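PDB 3QNK: putative lipoprotein from Bacteroides fragilis, which probably binds glycans at the outer membrane of the bacterium as a SusD-like lipoprotein, working with a partner transporter in nutrient uptake. Local coordinates for residues L38-N41 / R42-N45; W460-G463 / P464-T468. All coordinates share one frame; numbering follows the deposited sequence.

Interaction 1 (L38-N41 / R42-N45)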
ATOM      1  N   LEU B  38      13.707   3.384  -9.522  1.00 41.69           N
ATOM      2  CA  LEU B  38      14.578   2.819  -8.527  1.00 40.77           C
ATOM      3  C   LEU B  38      15.381   1.667  -9.077  1.00 45.86           C
ATOM      4  O   LEU B  38      16.587   1.632  -8.838  1.00 48.52           O
ATOM      5  CB  LEU B  38      13.811   2.455  -7.264  1.00 41.19           C
ATOM      6  CG  LEU B  38      13.290   3.664  -6.441  1.00 46.49           C
ATOM      7  CD1 LEU B  38      12.788   3.211  -5.110  1.00 47.16           C
ATOM      8  CD2 LEU B  38      14.388   4.734  -6.216  1.00 45.28           C
ATOM      9  N   GLN B  39      14.790   0.805  -9.893  1.00 40.61           N
ATOM     10  CA  GLN B  39      15.512  -0.304 -10.548  1.00 38.91           C
ATOM     11  C   GLN B  39      16.683   0.206 -11.417  1.00 44.30           C
ATOM     12  O   GLN B  39      17.738  -0.424 -11.399  1.00 43.84           O
ATOM     13  CB  GLN B  39      14.559  -1.165 -11.400  1.00 39.31           C
ATOM     14  CG  GLN B  39      13.510  -1.897 -10.576  1.00 35.99           C
ATOM     15  CD  GLN B  39      14.107  -2.977  -9.726  1.00 45.26           C
ATOM     16  OE1 GLN B  39      14.899  -2.743  -8.790  1.00 40.02           O
ATOM     17  NE2 GLN B  39      13.708  -4.182 -10.036  1.00 32.26           N
ATOM     18  N   GLU B  40      16.503   1.350 -12.152  1.00 41.69           N
ATOM     19  CA  GLU B  40      17.565   1.939 -12.975  1.00 41.65           C
ATOM     20  C   GLU B  40      18.701   2.468 -12.091  1.00 46.68           C
ATOM     21  O   GLU B  40      19.871   2.359 -12.462  1.00 45.37           O
ATOM     22  CB  GLU B  40      17.027   3.061 -13.875  1.00 43.40           C
ATOM     23  CG  GLU B  40      17.926   3.353 -15.068  1.00 48.88           C
ATOM     24  CD  GLU B  40      17.861   2.439 -16.284  1.00 65.29           C
ATOM     25  OE1 GLU B  40      17.141   1.411 -16.261  1.00 69.23           O
ATOM     26  OE2 GLU B  40      18.566   2.763 -17.268  1.00 46.81           O
ATOM     27  N   ASN B  41      18.338   3.019 -10.903  1.00 42.64           N
ATOM     28  CA  ASN B  41      19.264   3.535  -9.910  1.00 40.53           C
ATOM     29  C   ASN B  41      19.914   2.375  -9.148  1.00 45.27           C
ATOM     30  O   ASN B  41      20.755   2.597  -8.254  1.00 45.82           O
ATOM     31  CB  ASN B  41      18.515   4.472  -8.967  1.00 38.62           C
ATOM     32  CG  ASN B  41      18.204   5.801  -9.561  1.00 46.05           C
ATOM     33  OD1 ASN B  41      19.099   6.560  -9.939  1.00 41.89           O
ATOM     34  ND2 ASN B  41      16.922   6.126  -9.643  1.00 43.58           N
ATOM     35  N   ARG B  42      19.483   1.126  -9.472  1.00 41.70           N
ATOM     36  CA  ARG B  42      20.060  -0.092  -8.877  1.00 40.89           C
ATOM     37  C   ARG B  42      20.829  -0.815  -9.973  1.00 42.33           C
ATOM     38  O   ARG B  42      21.051  -2.009  -9.884  1.00 45.07           O
ATOM     39  CB  ARG B  42      19.005  -0.978  -8.156  1.00 39.51           C
ATOM     40  CG  ARG B  42      18.372  -0.202  -7.008  1.00 36.38           C
ATOM     41  CD  ARG B  42      17.547  -0.991  -6.056  1.00 29.95           C
ATOM     42  NE  ARG B  42      16.155  -1.051  -6.473  1.00 43.95           N
ATOM     43  CZ  ARG B  42      15.109  -0.607  -5.774  1.00 53.68           C
ATOM     44  NH1 ARG B  42      15.278  -0.087  -4.567  1.00 23.92           N
ATOM     45  NH2 ARG B  42      13.883  -0.708  -6.271  1.00 46.24           N
ATOM     46  N   SER B  43      21.281  -0.054 -10.983  1.00 36.58           N
ATOM     47  CA  SER B  43      22.023  -0.519 -12.158  1.00 37.10           C
ATOM     48  C   SER B  43      23.209   0.408 -12.453  1.00 44.08           C
ATOM     49  O   SER B  43      23.242   1.555 -12.000  1.00 42.22           O
ATOM     50  CB  SER B  43      21.103  -0.599 -13.383  1.00 39.08           C
ATOM     51  OG  SER B  43      21.042   0.635 -14.071  1.00 41.75           O
ATOM     52  N   ASP B  44      24.142  -0.065 -13.289  1.00 43.72           N
ATOM     53  CA  ASP B  44      25.351   0.689 -13.633  1.00 43.16           C
ATOM     54  C   ASP B  44      25.064   1.932 -14.526  1.00 48.72           C
ATOM     55  O   ASP B  44      26.010   2.653 -14.855  1.00 47.97           O
ATOM     56  CB  ASP B  44      26.371  -0.237 -14.296  1.00 43.16           C
ATOM     57  CG  ASP B  44      25.929  -0.894 -15.585  1.00 51.67           C
ATOM     58  OD1 ASP B  44      24.687  -1.076 -15.774  1.00 53.70           O
ATOM     59  OD2 ASP B  44      26.820  -1.282 -16.384  1.00 49.96           O
ATOM     60  N   ASN B  45      23.771   2.209 -14.864  1.00 44.74           N
ATOM     61  CA  ASN B  45      23.407   3.377 -15.676  1.00 44.19           C
ATOM     62  C   ASN B  45      23.213   4.634 -14.850  1.00 50.04           C
ATOM     63  O   ASN B  45      23.271   5.741 -15.405  1.00 50.67           O
ATOM     64  CB  ASN B  45      22.128   3.126 -16.466  1.00 41.06           C
ATOM     65  CG  ASN B  45      22.342   2.329 -17.712  1.00 48.64           C
ATOM     66  OD1 ASN B  45      23.463   1.949 -18.064  1.00 39.76           O
ATOM     67  ND2 ASN B  45      21.267   2.047 -18.395  1.00 37.75           N
TER

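Interaction 2 (W460-G463 / P464-T468)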
ATOM      1  N   TRP B 460      21.288 -11.486 -18.366  1.00 42.00           N
ATOM      2  CA  TRP B 460      22.594 -11.765 -18.955  1.00 41.94           C
ATOM      3  C   TRP B 460      23.572 -12.273 -17.923  1.00 46.20           C
ATOM      4  O   TRP B 460      24.642 -12.765 -18.289  1.00 48.95           O
ATOM      5  CB  TRP B 460      23.186 -10.511 -19.601  1.00 40.70           C
ATOM      6  CG  TRP B 460      22.439 -10.046 -20.808  1.00 42.18           C
ATOM      7  CD1 TRP B 460      21.703 -10.805 -21.665  1.00 44.96           C
ATOM      8  CD2 TRP B 460      22.402  -8.712 -21.315  1.00 42.23           C
ATOM      9  NE1 TRP B 460      21.176 -10.019 -22.654  1.00 44.33           N
ATOM     10  CE2 TRP B 460      21.597  -8.731 -22.474  1.00 45.50           C
ATOM     11  CE3 TRP B 460      22.961  -7.493 -20.887  1.00 43.56           C
ATOM     12  CZ2 TRP B 460      21.322  -7.583 -23.211  1.00 45.14           C
ATOM     13  CZ3 TRP B 460      22.697  -6.349 -21.621  1.00 45.56           C
ATOM     14  CH2 TRP B 460      21.896  -6.403 -22.777  1.00 46.78           C
ATOM     15  N   LYS B 461      23.223 -12.129 -16.626  1.00 39.92           N
ATOM     16  CA  LYS B 461      24.034 -12.544 -15.495  1.00 39.24           C
ATOM     17  C   LYS B 461      25.417 -11.845 -15.557  1.00 42.11           C
ATOM     18  O   LYS B 461      26.434 -12.514 -15.643  1.00 42.02           O
ATOM     19  CB  LYS B 461      24.138 -14.086 -15.371  1.00 40.68           C
ATOM     20  CG  LYS B 461      22.818 -14.724 -14.973  1.00 49.43           C
ATOM     21  CD  LYS B 461      22.994 -16.106 -14.334  1.00 62.63           C
ATOM     22  CE  LYS B 461      21.693 -16.829 -13.967  1.00 80.49           C
ATOM     23  NZ  LYS B 461      20.809 -16.065 -13.026  1.00 92.30           N
ATOM     24  N   ILE B 462      25.420 -10.483 -15.546  1.00 37.16           N
ATOM     25  CA  ILE B 462      26.630  -9.644 -15.598  1.00 36.14           C
ATOM     26  C   ILE B 462      26.693  -8.660 -14.384  1.00 44.22           C
ATOM     27  O   ILE B 462      27.299  -7.577 -14.482  1.00 44.25           O
ATOM     28  CB  ILE B 462      26.789  -8.902 -16.948  1.00 37.93           C
ATOM     29  CG1 ILE B 462      25.616  -7.951 -17.240  1.00 38.35           C
ATOM     30  CG2 ILE B 462      27.044  -9.883 -18.087  1.00 38.00           C
ATOM     31  CD1 ILE B 462      25.889  -6.865 -18.246  1.00 44.41           C
ATOM     32  N   GLY B 463      26.107  -9.081 -13.255  1.00 40.55           N
ATOM     33  CA  GLY B 463      26.092  -8.323 -12.016  1.00 40.38           C
ATOM     34  C   GLY B 463      27.463  -7.997 -11.455  1.00 47.60           C
ATOM     35  O   GLY B 463      27.740  -6.829 -11.119  1.00 47.45           O
ATOM     36  N   PRO B 464      28.384  -8.998 -11.377  1.00 44.93           N
ATOM     37  CA  PRO B 464      29.739  -8.704 -10.839  1.00 43.70           C
ATOM     38  C   PRO B 464      30.494  -7.629 -11.630  1.00 49.61           C
ATOM     39  O   PRO B 464      31.208  -6.832 -11.052  1.00 51.75           O
ATOM     40  CB  PRO B 464      30.447 -10.046 -10.953  1.00 44.82           C
ATOM     41  CG  PRO B 464      29.351 -11.060 -10.991  1.00 48.63           C
ATOM     42  CD  PRO B 464      28.238 -10.439 -11.706  1.00 44.54           C
ATOM     43  N   GLU B 465      30.319  -7.612 -12.939  1.00 46.12           N
ATOM     44  CA  GLU B 465      30.950  -6.700 -13.885  1.00 46.29           C
ATOM     45  C   GLU B 465      30.366  -5.291 -13.807  1.00 50.86           C
ATOM     46  O   GLU B 465      31.072  -4.318 -14.106  1.00 52.65           O
ATOM     47  CB  GLU B 465      30.748  -7.235 -15.334  1.00 48.80           C
ATOM     48  CG  GLU B 465      31.406  -8.570 -15.678  1.00 62.50           C
ATOM     49  CD  GLU B 465      30.602  -9.851 -15.561  1.00 90.58           C
ATOM     50  OE1 GLU B 465      29.931 -10.056 -14.524  1.00 74.75           O
ATOM     51  OE2 GLU B 465      30.722 -10.697 -16.476  1.00108.77           O
ATOM     52  N   THR B 466      29.078  -5.167 -13.452  1.00 44.14           N
ATOM     53  CA  THR B 466      28.408  -3.874 -13.478  1.00 42.00           C
ATOM     54  C   THR B 466      28.227  -3.241 -12.094  1.00 45.85           C
ATOM     55  O   THR B 466      28.361  -2.023 -11.968  1.00 44.16           O
ATOM     56  CB  THR B 466      27.058  -4.010 -14.191  1.00 48.64           C
ATOM     57  OG1 THR B 466      26.228  -4.925 -13.481  1.00 52.45           O
ATOM     58  CG2 THR B 466      27.201  -4.464 -15.632  1.00 37.98           C
ATOM     59  N   GLN B 467      27.928  -4.043 -11.045  1.00 44.14           N
ATOM     60  CA  GLN B 467      27.728  -3.489  -9.704  1.00 41.68           C
ATOM     61  C   GLN B 467      29.075  -3.416  -8.983  1.00 48.91           C
ATOM     62  O   GLN B 467      29.389  -4.258  -8.129  1.00 51.11           O
ATOM     63  CB  GLN B 467      26.674  -4.298  -8.926  1.00 42.01           C
ATOM     64  CG  GLN B 467      25.251  -4.222  -9.498  1.00 34.85           C
ATOM     65  CD  GLN B 467      24.645  -2.842  -9.370  1.00 51.03           C
ATOM     66  OE1 GLN B 467      24.731  -2.019 -10.290  1.00 48.98           O
ATOM     67  NE2 GLN B 467      23.979  -2.565  -8.260  1.00 34.03           N
ATOM     68  N   THR B 468      29.892  -2.412  -9.375  1.00 45.45           N
ATOM     69  CA  THR B 468      31.227  -2.139  -8.834  1.00 46.22           C
ATOM     70  C   THR B 468      31.353  -0.675  -8.438  1.00 50.81           C
ATOM     71  O   THR B 468      30.373  -0.071  -8.019  1.00 51.20           O
ATOM     72  CB  THR B 468      32.323  -2.496  -9.856  1.00 59.17           C
ATOM     73  OG1 THR B 468      31.988  -1.948 -11.127  1.00 57.21           O
ATOM     74  CG2 THR B 468      32.556  -3.964  -9.974  1.00 65.95           C
TER
HETATM   75  O   HOH W   1      28.765 -13.492 -17.090  1.00 70.31           O

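Interaction 1 (L38-N41 / R42-N45)
The side chain of R42 folds back so that its guanidinium meets L38 and Q39 from different directions. L38 lies against one face of the group, its CB 3.3 Å from R42 NH2 and displaced toward the rim. Q39 comes in at the edge: its OE1 accepts a hydrogen bond from R42 NE, 3.1 Å away, in the carbonyl plane of the amide, while the amide and guanidinium planes stand 75° apart. A bend at chi3 (-90°) turns the arginine head back toward both residues. D74 makes a salt bridge with R42 NH2, and Y455 binds Q39 NE2, so both polar ends have second partners. Further on, S43 OG donates to E40 O (2.6 Å); the bond it accepts from N45 N closes an ST turn, so two bonds hold the hydroxyl. N45 ND2 then reaches E40 OE2 at 3.0 Å in a nearly straight bond (171°), arriving from above the carboxylate plane; the same oxygen accepts from F449 N, while N45 OD1 accepts from R444 NE. The whole turn is buried in the loop between helix 17-29 and helix 55-58, with Q39, E40, S43 and N45 packed on helix 453-460.

Interaction 2 (W460-G463 / P464-T468)
From I462 at the N-cap position the backbone winds into one short helical turn, in which G463 O accepts from Q467 N at 2.8 Å, nearly straight (169°), and from T466 N at 3.2 Å, the latter standing above the carbonyl plane. Among the side chains, I462 and T466 meet through methyl groups, I462 CD1 lying 3.8 Å from T466 CG2. With chi1 at 61°, T466 sets OG1 between its own backbone N and carbonyl carbon, which brings the hydroxyl to 3.0 Å from I462 O. E465 runs at about a right angle to I462. The bend at chi2 (95°) carries its carboxylate back over the start of the turn, where OE1 comes within 3.5 Å of I462 CA. A water donates to K461 O at 2.9 Å and weakly to E465 OE2, spanning the exposed side. K461, with positive phi, is the C-prime residue of the Schellman motif that ends helix 453-460, so one helix stops and the next starts within three residues. I462 and T466 pack back on V457 of helix 453-460, P464 touches W491 and Y496, and after an inverse gamma turn centred on Q467 the chain enters strand 469-475.

How the interactions relate
Interaction 1 lies in the N-terminal part of the SusD-like chain and interaction 2 more than 400 residues later, in the C-terminal part, yet their centres are only 12 Å apart and they touch directly. D44 OD2 packs 3.3 Å from T466 CG2, and the amide of Q467 lies beside the backbone of R42 and S43. Helix 453-460 is common to both: the buried 38-45 turn rests on it, while residues 460-468 continue from its C-terminal end. R453 touches side chains from both contacts and N62 bonds to both, through N41 O and Q467 NE2. The arrangement joins an early loop to the late part of the fold, with interaction 2 farther from the chain centre.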